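Local coordinates for 6-aminohexanoate-dimer hydrolase (Bacillus anthracis, PDB 4GB7), which probably hydrolyses amide bonds in small linear substrates such as the 6-aminohexanoate dimer, as a serine hydrolase of the beta-lactamase clan, at residues P80-N85 with N118-Y123. Residues are numbered along the deposited sequence; the frame is centred on the assembly and turned at random.
Sequences PSALQN and NGQLVY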
loop_
_atom_site.group_PDB
_atom_site.type_symbol
_atom_site.label_atom_id
_atom_site.label_comp_id
_atom_site.label_asym_id
_atom_site.label_seq_id
_atom_site.Cartn_x
_atom_site.Cartn_y
_atom_site.Cartn_z
ATOM N N PRO A 80 7.498 0.949 22.573
ATOM C CA PRO A 80 6.912 1.088 23.918
ATOM C C PRO A 80 5.432 0.756 23.883
ATOM O O PRO A 80 4.779 0.973 22.871
ATOM C CB PRO A 80 7.143 2.533 24.284
ATOM C CG PRO A 80 7.417 3.211 23.029
ATOM C CD PRO A 80 7.854 2.230 21.988
ATOM N N SER A 81 4.918 0.200 24.958
ATOM C CA SER A 81 3.532 -0.262 24.982
ATOM C C SER A 81 2.730 0.303 26.152
ATOM O O SER A 81 3.270 0.662 27.219
ATOM C CB SER A 81 3.450 -1.789 25.037
ATOM O OG SER A 81 3.826 -2.249 26.309
ATOM N N ALA A 82 1.431 0.354 25.937
ATOM C CA ALA A 82 0.472 0.614 26.936
ATOM C C ALA A 82 -0.763 -0.214 26.542
ATOM O O ALA A 82 -1.778 0.287 26.033
ATOM C CB ALA A 82 0.141 2.087 27.005
ATOM N N LEU A 83 -0.651 -1.500 26.813
ATOM C CA LEU A 83 -1.603 -2.487 26.292
ATOM C C LEU A 83 -2.979 -2.348 26.892
ATOM O O LEU A 83 -3.153 -2.106 28.105
ATOM C CB LEU A 83 -1.062 -3.890 26.492
ATOM C CG LEU A 83 0.195 -4.327 25.718
ATOM C CD1 LEU A 83 0.329 -5.819 25.908
ATOM C CD2 LEU A 83 0.174 -3.966 24.213
ATOM N N GLN A 84 -3.963 -2.494 26.013
ATOM C CA GLN A 84 -5.355 -2.642 26.392
ATOM C C GLN A 84 -5.933 -3.790 25.582
ATOM O O GLN A 84 -5.770 -3.845 24.389
ATOM C CB GLN A 84 -6.146 -1.405 26.101
ATOM C CG GLN A 84 -5.793 -0.197 26.919
ATOM C CD GLN A 84 -6.746 0.945 26.599
ATOM O OE1 GLN A 84 -7.977 0.790 26.663
ATOM N NE2 GLN A 84 -6.192 2.076 26.209
ATOM N N ASN A 85 -6.636 -4.704 26.250
ATOM C CA ASN A 85 -7.177 -5.827 25.534
ATOM C C ASN A 85 -8.497 -5.412 24.889
ATOM O O ASN A 85 -9.519 -5.242 25.585
ATOM C CB ASN A 85 -7.432 -7.031 26.448
ATOM C CG ASN A 85 -7.776 -8.264 25.662
ATOM O OD1 ASN A 85 -8.148 -8.152 24.508
ATOM N ND2 ASN A 85 -7.633 -9.450 26.265
ATOM N N ASN A 118 -0.720 7.466 20.645
ATOM C CA ASN A 118 0.284 8.343 21.231
ATOM C C ASN A 118 1.674 7.695 21.243
ATOM O O ASN A 118 2.477 7.868 22.185
ATOM C CB ASN A 118 -0.105 8.820 22.662
ATOM C CG ASN A 118 -1.381 9.646 22.689
ATOM O OD1 ASN A 118 -1.527 10.581 21.907
ATOM N ND2 ASN A 118 -2.296 9.314 23.594
ATOM N N GLY A 119 1.993 7.022 20.161
ATOM C CA GLY A 119 3.307 6.453 19.976
ATOM C C GLY A 119 3.611 5.261 20.848
ATOM O O GLY A 119 4.763 4.879 20.986
ATOM N N GLN A 120 2.574 4.632 21.375
ATOM C CA GLN A 120 2.769 3.402 22.150
ATOM C C GLN A 120 1.833 2.325 21.608
ATOM O O GLN A 120 0.684 2.623 21.237
ATOM C CB GLN A 120 2.456 3.614 23.609
ATOM C CG GLN A 120 3.295 4.702 24.265
ATOM C CD GLN A 120 2.931 4.904 25.724
ATOM O OE1 GLN A 120 1.751 5.032 26.084
ATOM N NE2 GLN A 120 3.944 4.885 26.579
ATOM N N LEU A 121 2.346 1.094 21.523
ATOM C CA LEU A 121 1.531 -0.038 21.119
ATOM C C LEU A 121 0.442 -0.337 22.155
ATOM O O LEU A 121 0.719 -0.479 23.356
ATOM C CB LEU A 121 2.423 -1.261 20.935
ATOM C CG LEU A 121 1.805 -2.589 20.564
ATOM C CD1 LEU A 121 1.227 -2.530 19.180
ATOM C CD2 LEU A 121 2.853 -3.719 20.739
ATOM N N VAL A 122 -0.809 -0.426 21.684
ATOM C CA VAL A 122 -1.933 -0.714 22.555
ATOM C C VAL A 122 -2.490 -2.085 22.378
ATOM O O VAL A 122 -2.980 -2.683 23.372
ATOM C CB VAL A 122 -3.076 0.352 22.407
ATOM C CG1 VAL A 122 -4.334 -0.063 23.174
ATOM C CG2 VAL A 122 -2.532 1.712 22.804
ATOM N N TYR A 123 -2.456 -2.621 21.155
ATOM C CA TYR A 123 -3.139 -3.877 20.886
ATOM C C TYR A 123 -2.598 -4.455 19.620
ATOM O O TYR A 123 -2.448 -3.742 18.632
ATOM C CB TYR A 123 -4.603 -3.633 20.679
ATOM C CG TYR A 123 -5.500 -4.813 20.440
ATOM C CD1 TYR A 123 -5.727 -5.729 21.444
ATOM C CD2 TYR A 123 -6.175 -4.970 19.232
ATOM C CE1 TYR A 123 -6.615 -6.769 21.243
ATOM C CE2 TYR A 123 -7.056 -6.020 19.009
ATOM C CZ TYR A 123 -7.263 -6.911 20.024
ATOM O OH TYR A 123 -8.184 -7.904 19.831
#
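Val122 meets the passing loop with both of its methyls: CG1 packs on Gln84 CB at 3.7 Å, while CG2 touches the carbonyl oxygen of Ala82. CG1 stands anti to the backbone N (chi1 172°), which sets it beside the Gln84 side chain; the two lie side by side and point the same way, and both reach Leu417 of the C-terminal helix 402-417. The main chain of Val122 is used as well, its O accepting from Gln84 N at 2.8 Å in a nearly straight bond and also receiving a CA-H...O contact from Leu83. Pro80, at the other end, lies with ring atom CG 3.7 Å from Gly119 O, and its own O takes the N-H of Leu121 at 2.8 Å. Leu121 O is then bonded by Ala82 N, so Leu121 is gripped on both sides of its CA and forms with Ser81 a single parallel bridge. Strand 120-126 is the outermost strand of the five-stranded antiparallel sheet expected for the beta-lactamase fold, and segment 80-85 runs along its outer edge without becoming a regular strand. Val122 and Tyr123 form a classic beta bulge against Val115 of the neighbouring strand 110-117. The Leu121 side chain packs on Val114 of the same strand, while Leu83 CD2 comes to 4.2 Å from Leu121 CG. Farther along, the Tyr123 ring passes Gln84 O, 3.5 Å from CD1, and its OH hydrogen-bonds Asp87, just beyond the loop segment.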